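Local coordinates for Acarbose/maltose binding protein GacH (Streptomyces glaucescens, PDB 3K01) that binds acarbose and an acarbose homolog, and probably maltose, as the extracellular solute receptor of an ABC transporter, at residues A[328-336]-A[350-360]. Numbering follows the deposited sequence.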
ATOM      1  N   THR A 328     -13.085 -12.476  -3.108  1.00  8.73           N
ATOM      2  CA  THR A 328     -12.630 -11.507  -2.131  1.00  8.55           C
ATOM      3  C   THR A 328     -13.155 -10.117  -2.504  1.00  8.80           C
ATOM      4  O   THR A 328     -13.646  -9.389  -1.633  1.00  9.25           O
ATOM      5  CB  THR A 328     -11.116 -11.510  -2.064  1.00  7.93           C
ATOM      6  OG1 THR A 328     -10.654 -12.833  -1.688  1.00  7.36           O
ATOM      7  CG2 THR A 328     -10.641 -10.534  -1.051  1.00  9.35           C
ATOM      8  N   THR A 329     -13.051  -9.731  -3.769  1.00  8.45           N
ATOM      9  CA  THR A 329     -13.596  -8.431  -4.165  1.00  8.88           C
ATOM     10  C   THR A 329     -15.113  -8.379  -3.972  1.00  9.63           C
ATOM     11  O   THR A 329     -15.636  -7.387  -3.441  1.00  9.80           O
ATOM     12  CB  THR A 329     -13.220  -8.083  -5.606  1.00  9.02           C
ATOM     13  OG1 THR A 329     -11.782  -8.075  -5.715  1.00 10.78           O
ATOM     14  CG2 THR A 329     -13.790  -6.721  -6.014  1.00  9.33           C
ATOM     15  N   GLU A 330     -15.812  -9.429  -4.397  1.00 10.15           N
ATOM     16  CA  GLU A 330     -17.271  -9.412  -4.331  1.00 11.39           C
ATOM     17  C   GLU A 330     -17.743  -9.279  -2.899  1.00 11.82           C
ATOM     18  O   GLU A 330     -18.733  -8.598  -2.631  1.00 12.88           O
ATOM     19  CB  GLU A 330     -17.852 -10.676  -4.978  1.00 11.92           C
ATOM     20  CG  GLU A 330     -17.667 -10.707  -6.491  1.00 12.79           C
ATOM     21  CD  GLU A 330     -17.965 -12.067  -7.099  1.00 14.63           C
ATOM     22  OE1 GLU A 330     -17.904 -13.072  -6.349  1.00 16.76           O
ATOM     23  OE2 GLU A 330     -18.202 -12.129  -8.327  1.00 14.00           O
ATOM     24  N   LYS A 331     -17.055  -9.917  -1.972  1.00 10.65           N
ATOM     25  CA  LYS A 331     -17.478  -9.946  -0.573  1.00 12.12           C
ATOM     26  C   LYS A 331     -16.898  -8.824   0.275  1.00 11.40           C
ATOM     27  O   LYS A 331     -17.553  -8.357   1.213  1.00 12.98           O
ATOM     28  CB  LYS A 331     -17.149 -11.304   0.068  1.00 12.12           C
ATOM     29  CG  LYS A 331     -17.856 -12.484  -0.599  1.00 14.41           C
ATOM     30  CD  LYS A 331     -17.344 -13.839  -0.115  1.00 17.06           C
ATOM     31  CE  LYS A 331     -18.024 -14.993  -0.835  1.00 23.15           C
ATOM     32  NZ  LYS A 331     -18.148 -16.164   0.089  1.00 27.21           N
ATOM     33  N   LEU A 332     -15.674  -8.390  -0.035  1.00  9.69           N
ATOM     34  CA  LEU A 332     -14.930  -7.483   0.834  1.00  9.89           C
ATOM     35  C   LEU A 332     -14.451  -6.213   0.153  1.00  9.28           C
ATOM     36  O   LEU A 332     -13.921  -5.347   0.823  1.00  9.52           O
ATOM     37  CB  LEU A 332     -13.703  -8.206   1.411  1.00 10.09           C
ATOM     38  CG  LEU A 332     -13.995  -9.484   2.205  1.00 10.63           C
ATOM     39  CD1 LEU A 332     -12.680 -10.092   2.672  1.00 11.22           C
ATOM     40  CD2 LEU A 332     -14.926  -9.161   3.404  1.00 12.20           C
ATOM     41  N   SER A 333     -14.544  -6.147  -1.172  1.00  9.40           N
ATOM     42  CA  SER A 333     -14.115  -4.983  -1.957  1.00  9.54           C
ATOM     43  C   SER A 333     -12.616  -4.701  -1.837  1.00 10.50           C
ATOM     44  O   SER A 333     -12.175  -3.566  -2.039  1.00 11.25           O
ATOM     45  CB  SER A 333     -14.922  -3.742  -1.565  1.00  9.71           C
ATOM     46  OG  SER A 333     -16.284  -3.952  -1.901  1.00 10.49           O
ATOM     47  N   LEU A 334     -11.822  -5.732  -1.535  1.00  8.90           N
ATOM     48  CA  LEU A 334     -10.366  -5.612  -1.623  1.00  9.26           C
ATOM     49  C   LEU A 334      -9.937  -5.731  -3.056  1.00  8.32           C
ATOM     50  O   LEU A 334     -10.559  -6.451  -3.847  1.00 10.13           O
ATOM     51  CB  LEU A 334      -9.687  -6.666  -0.756  1.00  9.03           C
ATOM     52  CG  LEU A 334      -9.962  -6.534   0.736  1.00  9.20           C
ATOM     53  CD1 LEU A 334      -9.398  -7.729   1.498  1.00 11.38           C
ATOM     54  CD2 LEU A 334      -9.421  -5.192   1.278  1.00 13.61           C
ATOM     55  N   LEU A 335      -8.854  -5.062  -3.411  1.00  7.98           N
ATOM     56  CA  LEU A 335      -8.481  -4.945  -4.816  1.00  7.46           C
ATOM     57  C   LEU A 335      -7.589  -6.117  -5.245  1.00  7.41           C
ATOM     58  O   LEU A 335      -6.581  -6.381  -4.606  1.00  8.18           O
ATOM     59  CB  LEU A 335      -7.750  -3.613  -5.080  1.00  7.79           C
ATOM     60  CG  LEU A 335      -8.540  -2.381  -4.627  1.00  7.35           C
ATOM     61  CD1 LEU A 335      -7.660  -1.150  -4.654  1.00 10.85           C
ATOM     62  CD2 LEU A 335      -9.793  -2.173  -5.506  1.00 10.83           C
ATOM     63  N   PRO A 336      -7.966  -6.801  -6.344  1.00  7.39           N
ATOM     64  CA  PRO A 336      -7.166  -7.960  -6.751  1.00  7.63           C
ATOM     65  C   PRO A 336      -5.824  -7.611  -7.350  1.00  7.35           C
ATOM     66  O   PRO A 336      -5.591  -6.492  -7.822  1.00  7.67           O
ATOM     67  CB  PRO A 336      -8.033  -8.649  -7.807  1.00  9.62           C
ATOM     68  CG  PRO A 336      -9.116  -7.677  -8.173  1.00 10.21           C
ATOM     69  CD  PRO A 336      -9.138  -6.549  -7.220  1.00  8.42           C
ATOM     70  N   ASN A 350     -17.418  -2.996  -9.136  1.00  9.29           N
ATOM     71  CA  ASN A 350     -17.305  -2.864  -7.685  1.00  9.16           C
ATOM     72  C   ASN A 350     -16.960  -1.418  -7.311  1.00  8.60           C
ATOM     73  O   ASN A 350     -16.111  -0.804  -7.948  1.00  7.89           O
ATOM     74  CB  ASN A 350     -16.260  -3.868  -7.163  1.00  9.70           C
ATOM     75  CG  ASN A 350     -15.991  -3.711  -5.696  1.00  8.61           C
ATOM     76  OD1 ASN A 350     -15.169  -2.860  -5.298  1.00 10.07           O
ATOM     77  ND2 ASN A 350     -16.685  -4.472  -4.871  1.00  8.30           N
ATOM     78  N   GLU A 351     -17.597  -0.889  -6.269  1.00  8.65           N
ATOM     79  CA  GLU A 351     -17.377   0.525  -5.896  1.00 10.11           C
ATOM     80  C   GLU A 351     -15.883   0.863  -5.687  1.00  8.53           C
ATOM     81  O   GLU A 351     -15.382   1.890  -6.153  1.00  8.18           O
ATOM     82  CB  GLU A 351     -18.183   0.896  -4.633  1.00 11.29           C
ATOM     83  CG  GLU A 351     -17.967   2.389  -4.249  1.00 15.39           C
ATOM     84  CD  GLU A 351     -18.791   2.941  -3.078  1.00 16.68           C
ATOM     85  OE1 GLU A 351     -18.532   2.557  -1.931  1.00 18.70           O
ATOM     86  OE2 GLU A 351     -19.654   3.830  -3.322  1.00 24.61           O
ATOM     87  N   MET A 352     -15.182  -0.014  -4.992  0.50  7.94           N
ATOM     88  CA  MET A 352     -13.778   0.262  -4.686  0.50  6.97           C
ATOM     89  C   MET A 352     -12.873   0.135  -5.912  0.50  7.28           C
ATOM     90  O   MET A 352     -11.926   0.907  -6.085  0.50  6.89           O
ATOM     91  CB  MET A 352     -13.319  -0.650  -3.562  0.50  7.70           C
ATOM     92  CG  MET A 352     -12.051  -0.179  -2.917  0.50  5.15           C
ATOM     93  SD  MET A 352     -12.315   1.304  -1.896  0.50  7.37           S
ATOM     94  CE  MET A 352     -13.019   0.641  -0.389  0.50  8.44           C
ATOM     95  N   VAL A 353     -13.177  -0.829  -6.788  1.00  7.55           N
ATOM     96  CA  VAL A 353     -12.438  -0.987  -8.024  1.00  7.35           C
ATOM     97  C   VAL A 353     -12.647   0.257  -8.896  1.00  7.63           C
ATOM     98  O   VAL A 353     -11.711   0.793  -9.485  1.00  7.14           O
ATOM     99  CB  VAL A 353     -12.906  -2.254  -8.743  1.00  7.31           C
ATOM    100  CG1 VAL A 353     -12.352  -2.293 -10.132  1.00  8.62           C
ATOM    101  CG2 VAL A 353     -12.475  -3.471  -7.955  1.00  8.44           C
ATOM    102  N   LYS A 354     -13.884   0.738  -8.936  1.00  6.97           N
ATOM    103  CA  LYS A 354     -14.173   1.938  -9.721  1.00  8.22           C
ATOM    104  C   LYS A 354     -13.418   3.149  -9.184  1.00  8.31           C
ATOM    105  O   LYS A 354     -12.890   3.957  -9.952  1.00  9.52           O
ATOM    106  CB  LYS A 354     -15.671   2.229  -9.750  1.00  8.77           C
ATOM    107  CG  LYS A 354     -16.435   1.205 -10.556  1.00  8.95           C
ATOM    108  CD  LYS A 354     -17.950   1.485 -10.598  1.00 10.64           C
ATOM    109  CE  LYS A 354     -18.606   1.445  -9.211  1.00 12.72           C
ATOM    110  NZ  LYS A 354     -20.099   1.689  -9.355  1.00 19.57           N
ATOM    111  N   PHE A 355     -13.383   3.293  -7.859  1.00  7.82           N
ATOM    112  CA  PHE A 355     -12.649   4.409  -7.262  1.00  7.84           C
ATOM    113  C   PHE A 355     -11.149   4.315  -7.473  1.00  7.45           C
ATOM    114  O   PHE A 355     -10.520   5.346  -7.737  1.00  8.74           O
ATOM    115  CB  PHE A 355     -12.878   4.503  -5.758  1.00  8.25           C
ATOM    116  CG  PHE A 355     -14.174   5.147  -5.327  1.00  7.35           C
ATOM    117  CD1 PHE A 355     -14.609   6.341  -5.896  1.00 10.91           C
ATOM    118  CD2 PHE A 355     -14.899   4.606  -4.271  1.00 10.32           C
ATOM    119  CE1 PHE A 355     -15.778   6.961  -5.441  1.00 10.21           C
ATOM    120  CE2 PHE A 355     -16.095   5.229  -3.821  1.00  9.14           C
ATOM    121  CZ  PHE A 355     -16.497   6.399  -4.406  1.00 10.29           C
ATOM    122  N   PHE A 356     -10.567   3.113  -7.345  1.00  7.47           N
ATOM    123  CA  PHE A 356      -9.111   2.972  -7.176  1.00  6.88           C
ATOM    124  C   PHE A 356      -8.295   2.391  -8.278  1.00  6.90           C
ATOM    125  O   PHE A 356      -7.077   2.492  -8.238  1.00  7.49           O
ATOM    126  CB  PHE A 356      -8.764   2.219  -5.885  1.00  7.44           C
ATOM    127  CG  PHE A 356      -8.889   3.082  -4.677  1.00  6.61           C
ATOM    128  CD1 PHE A 356      -7.828   3.852  -4.216  1.00  9.49           C
ATOM    129  CD2 PHE A 356     -10.110   3.186  -4.052  1.00  8.19           C
ATOM    130  CE1 PHE A 356      -8.018   4.703  -3.099  1.00  9.99           C
ATOM    131  CE2 PHE A 356     -10.277   4.010  -2.954  1.00 10.17           C
ATOM    132  CZ  PHE A 356      -9.222   4.762  -2.501  1.00 10.26           C
ATOM    133  N   LYS A 357      -8.908   1.745  -9.263  1.00  7.33           N
ATOM    134  CA  LYS A 357      -8.057   1.121 -10.259  1.00  7.91           C
ATOM    135  C   LYS A 357      -7.135   2.106 -11.005  1.00  7.51           C
ATOM    136  O   LYS A 357      -5.950   1.803 -11.180  1.00  7.62           O
ATOM    137  CB  LYS A 357      -8.826   0.186 -11.186  1.00  8.29           C
ATOM    138  CG  LYS A 357      -7.918  -0.659 -12.125  1.00 10.08           C
ATOM    139  CD  LYS A 357      -6.739  -1.340 -11.395  1.00 10.96           C
ATOM    140  CE  LYS A 357      -6.126  -2.498 -12.175  1.00 12.96           C
ATOM    141  NZ  LYS A 357      -5.695  -2.150 -13.516  1.00 14.65           N
ATOM    142  N   PRO A 358      -7.637   3.282 -11.430  1.00  7.80           N
ATOM    143  CA  PRO A 358      -6.686   4.199 -12.054  1.00  7.96           C
ATOM    144  C   PRO A 358      -5.526   4.593 -11.131  1.00  7.69           C
ATOM    145  O   PRO A 358      -4.383   4.712 -11.573  1.00  8.89           O
ATOM    146  CB  PRO A 358      -7.567   5.408 -12.426  1.00  8.81           C
ATOM    147  CG  PRO A 358      -8.942   4.782 -12.638  1.00  8.40           C
ATOM    148  CD  PRO A 358      -9.035   3.771 -11.526  1.00  7.64           C
ATOM    149  N   ALA A 359      -5.807   4.750  -9.837  1.00  7.60           N
ATOM    150  CA  ALA A 359      -4.735   5.033  -8.872  1.00  7.65           C
ATOM    151  C   ALA A 359      -3.756   3.859  -8.757  1.00  7.73           C
ATOM    152  O   ALA A 359      -2.534   4.034  -8.727  1.00  7.76           O
ATOM    153  CB  ALA A 359      -5.347   5.357  -7.517  1.00  8.25           C
ATOM    154  N   VAL A 360      -4.291   2.642  -8.720  1.00  7.64           N
ATOM    155  CA  VAL A 360      -3.443   1.440  -8.671  1.00  8.21           C
ATOM    156  C   VAL A 360      -2.507   1.369  -9.890  1.00  8.08           C
ATOM    157  O   VAL A 360      -1.364   0.915  -9.775  1.00  7.51           O
ATOM    158  CB  VAL A 360      -4.317   0.178  -8.533  1.00  8.31           C
ATOM    159  CG1 VAL A 360      -3.535  -1.116  -8.835  1.00  8.99           C
ATOM    160  CG2 VAL A 360      -4.892   0.104  -7.140  1.00  8.94           C
TER
HETATM  161  O   HOH W   1     -17.311  -1.593  -2.787  1.00 28.54           O
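Ser-333 OG has two polar partners: Asn-350 ND2 donates to it at 3.0 Å, and a water lies 2.7 Å from the same OG. The N-H points almost straight at the oxygen (173°), and OG lies in the plane of the Asn-350 amide. The other end of that amide caps helix 351-360. Asn-350 OD1 accepts from Val-353 N at 3.2 Å, on a lone pair in the carbonyl plane, and more weakly from Met-352 N. With CG anti to the backbone N (chi1 175°), the Asn-350 amide reaches both the helix start and Ser-333. Thr-329 CG2 packs against Asn-350 CG at 3.7 Å. Thr-329 OG1 turns back to its own segment and bonds Leu-334 O at 2.8 Å.

Next to this polar group, Leu-335 extends its two methyls along the helix. Leu-335 CD2 meets Val-353 CG2 at 3.9 Å and also touches Met-352 CG. Leu-335 CD1 rests on Phe-356 CB at 3.8 Å and reaches Val-360 CG2. The backbone of Leu-335 bonds Ile-140, and Phe-356 packs on Ala-144, both of strand 132-148.

Ser-333 has positive phi and is the first residue past helix 322-332. The contact thus joins two helices of this solute-binding protein beside strand 132-148. Bonds at both ends should hold the Asn-350 amide in one rotation, while Leu-335 supplies most of the apolar packing.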